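Local coordinates for cysteine-rich repeat secretory protein 15 (Arabidopsis thaliana, PDB 6GRF) that probably modulates cell-to-cell trafficking through plasmodesmata, as a membrane-anchored protein with two extracellular DUF26 domains, at residues Ala42-Ala48 and Val62-Cys68; Cys80-Val85 and Leu102-Leu107. All blocks are in the same frame, centred on the assembly; numbering follows the deposited sequence.

How the contacts relate
Both contacts lie in the first of the two DUF26 (Gnk2-homologous) domains, with centres about 12 Å apart, and they follow one another along the chain: contact 1 is complete before contact 2 begins. Contact 1 pairs the outer strand 44-49 with strand 62-68 in the five-stranded antiparallel sheet. Contact 2 fastens helix 74-91 to strand 105-110, the other neighbour of strand 62-68. The two meet directly, since Q67 O probably accepts a hydrogen bond from F106 N and the Y66 ring and C68 sulfur both pack on I81. Together they connect the sheet edge, its central strand and a covering helix within the first, disulfide-braced DUF26 domain.

Contact 1 (Ala42-Ala48 and Val62-Cys68); sequences ASFNSFA and VFGLYQC
Strands 44-48 and 62-68 run antiparallel, 174° between their directions, and F47 with G64 forms a hydrogen-bonded pair in which F47 N reaches G64 O at 2.9 Å and G64 N returns to F47 O. The pairing is slacker at N45 and Y66, where Y66 N lies 3.3 Å from N45 O and the reverse bond is weak. At the far end C68 N donates almost straight to O of S43, the residue just before strand 44-48, at 2.8 Å. With CG lodged between its backbone N and carbonyl carbon (chi1 71°), Y66 lays its ring across the neighbouring strand, one face over N45 N, which is offset toward the rim. Its hydroxyl donates to A42 O at 2.8 Å, from well above the carbonyl plane, and also bonds S38 OG of helix 23-39. In the DUF26 fold this face of the sheet is covered by helices, and Y66 touches I81 of helix 74-91, while F47 packs on S34 and S38. The rings of F47 and Y66 meet rim to rim, CE2 to CE2 at 3.8 Å. On this face the end of N45 leads away from strand 62-68; its OD1 accepts from S46 N, and ND2 bonds S38 OG. On the other face, alongside F106 of the next strand, L65 offers its CB to F44 CE1 at 4.0 Å, and farther along A48 CB rests 3.8 Å from F63 CD1.

Contact 2 (Cys80-Val85 and Leu102-Leu107); sequences CIQTSV and LEGCFL
One of the disulfides of the DUF26 domain, C80-C105, joins helix 74-91 to strand 105-110 of the sheet beneath it. The two sulfur atoms are bonded at 2.1 Å, and the C-S-S-C torsion of -89° is close to the unstrained value. C105 SG sits between its backbone N and carbonyl carbon (chi1 56°), a rotation that turns it to meet C80 SG although C80 CA and C105 CA are 6.2 Å apart. Two aliphatic side chains flank the bridge. L102 CD1 approaches C80 SG to 4.2 Å and also lies against the CA and CB of S84, while I81 CD1 meets C105 CB at 3.9 Å from the helix side. One turn on from C80, S84 presses its OG against the aliphatic chain of L107, 3.2 Å from both L107 CB and L107 CD2; this hydroxyl is buried without a polar partner in the model. V85 CG2 extends the apolar seam to L107 CD2. I81 and V85 also touch helix 23-39, through V35 and L32, so the seam continues into the core between both helices and the sheet. Such a disulfide-linked packing of helix on antiparallel sheet is characteristic of the cysteine-rich DUF26, or Gnk2-like, fold.

Contact 1 (Ala42-Ala48 and Val62-Cys68)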
loop_
_atom_site.group_PDB
_atom_site.type_symbol
_atom_site.label_atom_id
_atom_site.label_comp_id
_atom_site.label_asym_id
_atom_site.label_seq_id
_atom_site.Cartn_x
_atom_site.Cartn_y
_atom_site.Cartn_z
ATOM N N ALA A 42 15.307 -2.733 -7.126
ATOM C CA ALA A 42 14.644 -1.538 -6.627
ATOM C C ALA A 42 13.389 -1.950 -5.855
ATOM O O ALA A 42 12.653 -2.853 -6.266
ATOM C CB ALA A 42 14.327 -0.586 -7.757
ATOM N N SER A 43 13.185 -1.279 -4.720
ATOM C CA SER A 43 12.065 -1.509 -3.826
ATOM C C SER A 43 10.776 -0.850 -4.337
ATOM O O SER A 43 9.691 -1.221 -3.918
ATOM C CB SER A 43 12.417 -1.016 -2.458
ATOM O OG SER A 43 13.409 -1.861 -1.916
ATOM N N PHE A 44 10.921 0.148 -5.208
ATOM C CA PHE A 44 9.808 0.865 -5.809
ATOM C C PHE A 44 10.134 1.172 -7.274
ATOM O O PHE A 44 11.258 1.497 -7.610
ATOM C CB PHE A 44 9.531 2.183 -5.075
ATOM C CG PHE A 44 8.754 3.160 -5.924
ATOM C CD1 PHE A 44 7.383 3.039 -6.064
ATOM C CD2 PHE A 44 9.403 4.133 -6.664
ATOM C CE1 PHE A 44 6.675 3.889 -6.902
ATOM C CE2 PHE A 44 8.688 4.990 -7.488
ATOM C CZ PHE A 44 7.326 4.862 -7.612
ATOM N N ASN A 45 9.129 1.073 -8.144
ATOM C CA ASN A 45 9.257 1.613 -9.485
ATOM C C ASN A 45 7.866 1.867 -10.073
ATOM O O ASN A 45 6.860 1.306 -9.645
ATOM C CB ASN A 45 10.126 0.735 -10.386
ATOM C CG ASN A 45 11.013 1.550 -11.303
ATOM O OD1 ASN A 45 10.782 2.735 -11.492
ATOM N ND2 ASN A 45 12.032 0.938 -11.882
ATOM N N SER A 46 7.873 2.733 -11.081
ATOM C CA SER A 46 6.734 3.288 -11.768
ATOM C C SER A 46 6.814 2.874 -13.247
ATOM O O SER A 46 7.902 2.815 -13.765
ATOM C CB SER A 46 6.813 4.774 -11.650
ATOM O OG SER A 46 5.525 5.325 -11.725
ATOM N N PHE A 47 5.677 2.615 -13.907
ATOM C CA PHE A 47 5.677 2.187 -15.300
ATOM C C PHE A 47 4.486 2.769 -16.066
ATOM O O PHE A 47 3.417 2.945 -15.531
ATOM C CB PHE A 47 5.625 0.666 -15.409
ATOM C CG PHE A 47 6.711 -0.042 -14.652
ATOM C CD1 PHE A 47 7.891 -0.403 -15.275
ATOM C CD2 PHE A 47 6.546 -0.342 -13.309
ATOM C CE1 PHE A 47 8.887 -1.058 -14.565
ATOM C CE2 PHE A 47 7.540 -1.001 -12.605
ATOM C CZ PHE A 47 8.706 -1.363 -13.236
ATOM N N ALA A 48 4.718 3.048 -17.352
ATOM C CA ALA A 48 3.661 3.289 -18.316
ATOM C C ALA A 48 3.963 2.439 -19.556
ATOM O O ALA A 48 5.074 2.492 -20.065
ATOM C CB ALA A 48 3.589 4.756 -18.650
ATOM N N VAL A 62 -1.440 0.883 -19.982
ATOM C CA VAL A 62 -1.373 0.466 -18.590
ATOM C C VAL A 62 -0.441 1.419 -17.843
ATOM O O VAL A 62 0.632 1.755 -18.345
ATOM C CB VAL A 62 -0.856 -0.972 -18.430
ATOM C CG1 VAL A 62 -0.822 -1.370 -16.963
ATOM C CG2 VAL A 62 -1.671 -1.962 -19.228
ATOM N N PHE A 63 -0.858 1.797 -16.631
ATOM C CA PHE A 63 -0.070 2.568 -15.697
ATOM C C PHE A 63 -0.048 1.794 -14.380
ATOM O O PHE A 63 -1.080 1.292 -13.951
ATOM C CB PHE A 63 -0.679 3.950 -15.443
ATOM C CG PHE A 63 -0.843 4.824 -16.662
ATOM C CD1 PHE A 63 0.205 5.594 -17.134
ATOM C CD2 PHE A 63 -2.063 4.898 -17.323
ATOM C CE1 PHE A 63 0.040 6.408 -18.247
ATOM C CE2 PHE A 63 -2.225 5.701 -18.444
ATOM C CZ PHE A 63 -1.173 6.463 -18.896
ATOM N N GLY A 64 1.125 1.678 -13.767
ATOM C CA GLY A 64 1.213 0.924 -12.544
ATOM C C GLY A 64 2.494 1.189 -11.789
ATOM O O GLY A 64 3.380 1.874 -12.287
ATOM N N LEU A 65 2.551 0.633 -10.570
ATOM C CA LEU A 65 3.716 0.691 -9.712
ATOM C C LEU A 65 3.690 -0.489 -8.735
ATOM O O LEU A 65 2.686 -1.203 -8.605
ATOM C CB LEU A 65 3.753 2.039 -8.979
ATOM C CG LEU A 65 2.510 2.435 -8.171
ATOM C CD1 LEU A 65 2.325 1.588 -6.923
ATOM C CD2 LEU A 65 2.581 3.893 -7.789
ATOM N N TYR A 66 4.831 -0.692 -8.073
ATOM C CA TYR A 66 4.945 -1.574 -6.942
ATOM C C TYR A 66 5.762 -0.854 -5.868
ATOM O O TYR A 66 6.556 0.030 -6.157
ATOM C CB TYR A 66 5.588 -2.908 -7.331
ATOM C CG TYR A 66 7.057 -2.805 -7.656
ATOM C CD1 TYR A 66 8.026 -3.047 -6.696
ATOM C CD2 TYR A 66 7.482 -2.447 -8.926
ATOM C CE1 TYR A 66 9.376 -2.929 -6.984
ATOM C CE2 TYR A 66 8.831 -2.331 -9.231
ATOM C CZ TYR A 66 9.783 -2.569 -8.255
ATOM O OH TYR A 66 11.108 -2.445 -8.551
ATOM N N GLN A 67 5.536 -1.248 -4.613
ATOM C CA GLN A 67 6.291 -0.741 -3.467
ATOM C C GLN A 67 6.492 -1.917 -2.511
ATOM O O GLN A 67 5.509 -2.452 -2.021
ATOM C CB GLN A 67 5.526 0.426 -2.834
ATOM C CG GLN A 67 6.187 0.998 -1.592
ATOM C CD GLN A 67 7.496 1.669 -1.935
ATOM O OE1 GLN A 67 8.580 1.166 -1.635
ATOM N NE2 GLN A 67 7.409 2.825 -2.549
ATOM N N CYS A 68 7.745 -2.333 -2.307
ATOM C CA CYS A 68 8.079 -3.282 -1.252
ATOM C C CYS A 68 8.268 -2.525 0.065
ATOM O O CYS A 68 8.541 -1.331 0.069
ATOM C CB CYS A 68 9.349 -4.063 -1.559
ATOM S SG CYS A 68 9.170 -5.161 -2.988
#

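Contact 2 (Cys80-Val85 and Leu102-Leu107)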
loop_
_atom_site.group_PDB
_atom_site.type_symbol
_atom_site.label_atom_id
_atom_site.label_comp_id
_atom_site.label_asym_id
_atom_site.label_seq_id
_atom_site.Cartn_x
_atom_site.Cartn_y
_atom_site.Cartn_z
ATOM N N CYS A 80 8.315 -11.535 -2.868
ATOM C CA CYS A 80 7.012 -10.953 -2.547
ATOM C C CYS A 80 6.316 -10.475 -3.830
ATOM O O CYS A 80 5.115 -10.636 -3.983
ATOM C CB CYS A 80 7.159 -9.777 -1.585
ATOM S SG CYS A 80 5.591 -9.173 -0.896
ATOM N N ILE A 81 7.084 -9.837 -4.715
ATOM C CA ILE A 81 6.550 -9.265 -5.938
ATOM C C ILE A 81 6.151 -10.398 -6.901
ATOM O O ILE A 81 5.082 -10.347 -7.474
ATOM C CB ILE A 81 7.544 -8.256 -6.550
ATOM C CG1 ILE A 81 7.637 -6.989 -5.695
ATOM C CG2 ILE A 81 7.188 -7.906 -7.994
ATOM C CD1 ILE A 81 6.392 -6.125 -5.719
ATOM N N GLN A 82 6.968 -11.447 -7.022
ATOM C CA GLN A 82 6.604 -12.591 -7.857
ATOM C C GLN A 82 5.280 -13.177 -7.345
ATOM O O GLN A 82 4.387 -13.465 -8.137
ATOM C CB GLN A 82 7.727 -13.632 -7.900
ATOM C CG GLN A 82 7.438 -14.841 -8.789
ATOM C CD GLN A 82 7.105 -14.464 -10.215
ATOM O OE1 GLN A 82 5.938 -14.375 -10.592
ATOM N NE2 GLN A 82 8.129 -14.227 -11.020
ATOM N N THR A 83 5.154 -13.325 -6.025
ATOM C CA THR A 83 3.944 -13.883 -5.409
ATOM C C THR A 83 2.742 -12.978 -5.720
ATOM O O THR A 83 1.618 -13.441 -5.967
ATOM C CB THR A 83 4.138 -14.068 -3.896
ATOM O OG1 THR A 83 5.319 -14.842 -3.693
ATOM C CG2 THR A 83 2.960 -14.745 -3.232
ATOM N N SER A 84 3.016 -11.679 -5.689
ATOM C CA SER A 84 2.058 -10.624 -5.874
ATOM C C SER A 84 1.503 -10.629 -7.314
ATOM O O SER A 84 0.297 -10.508 -7.543
ATOM C CB SER A 84 2.731 -9.327 -5.497
ATOM O OG SER A 84 2.068 -8.218 -6.035
ATOM N N VAL A 85 2.393 -10.801 -8.290
ATOM C CA VAL A 85 2.001 -10.826 -9.704
ATOM C C VAL A 85 1.083 -12.039 -9.964
ATOM O O VAL A 85 0.071 -11.920 -10.666
ATOM C CB VAL A 85 3.249 -10.789 -10.607
ATOM C CG1 VAL A 85 2.960 -11.237 -12.030
ATOM C CG2 VAL A 85 3.866 -9.402 -10.602
ATOM N N LEU A 102 0.066 -7.200 0.067
ATOM C CA LEU A 102 0.578 -8.257 0.920
ATOM C C LEU A 102 1.350 -7.587 2.058
ATOM O O LEU A 102 1.648 -6.393 1.976
ATOM C CB LEU A 102 1.485 -9.181 0.102
ATOM C CG LEU A 102 0.875 -9.793 -1.164
ATOM C CD1 LEU A 102 1.808 -10.828 -1.765
ATOM C CD2 LEU A 102 -0.481 -10.428 -0.890
ATOM N N GLU A 103 1.688 -8.349 3.100
ATOM C CA GLU A 103 2.435 -7.784 4.218
ATOM C C GLU A 103 3.702 -7.073 3.710
ATOM O O GLU A 103 4.038 -5.992 4.173
ATOM C CB GLU A 103 2.777 -8.867 5.243
ATOM C CG GLU A 103 3.582 -8.360 6.430
ATOM C CD GLU A 103 3.016 -7.121 7.112
ATOM O OE1 GLU A 103 1.783 -7.090 7.377
ATOM O OE2 GLU A 103 3.806 -6.177 7.363
ATOM N N GLY A 104 4.386 -7.678 2.741
ATOM C CA GLY A 104 5.684 -7.220 2.288
ATOM C C GLY A 104 5.646 -6.257 1.106
ATOM O O GLY A 104 6.639 -5.613 0.826
ATOM N N CYS A 105 4.538 -6.189 0.364
ATOM C CA CYS A 105 4.577 -5.441 -0.901
ATOM C C CYS A 105 3.178 -5.073 -1.388
ATOM O O CYS A 105 2.175 -5.670 -1.016
ATOM C CB CYS A 105 5.341 -6.200 -1.981
ATOM S SG CYS A 105 4.718 -7.872 -2.299
ATOM N N PHE A 106 3.164 -4.037 -2.228
ATOM C CA PHE A 106 1.987 -3.480 -2.813
ATOM C C PHE A 106 2.194 -3.424 -4.328
ATOM O O PHE A 106 3.271 -3.043 -4.777
ATOM C CB PHE A 106 1.728 -2.104 -2.210
ATOM C CG PHE A 106 0.603 -1.331 -2.844
ATOM C CD1 PHE A 106 -0.715 -1.700 -2.637
ATOM C CD2 PHE A 106 0.862 -0.207 -3.615
ATOM C CE1 PHE A 106 -1.753 -0.971 -3.196
ATOM C CE2 PHE A 106 -0.176 0.524 -4.164
ATOM C CZ PHE A 106 -1.479 0.138 -3.961
ATOM N N LEU A 107 1.170 -3.839 -5.078
ATOM C CA LEU A 107 1.185 -3.822 -6.540
ATOM C C LEU A 107 -0.105 -3.178 -7.040
ATOM O O LEU A 107 -1.173 -3.505 -6.558
ATOM C CB LEU A 107 1.295 -5.266 -7.021
ATOM C CG LEU A 107 1.314 -5.456 -8.531
ATOM C CD1 LEU A 107 2.545 -4.800 -9.143
ATOM C CD2 LEU A 107 1.272 -6.928 -8.866
#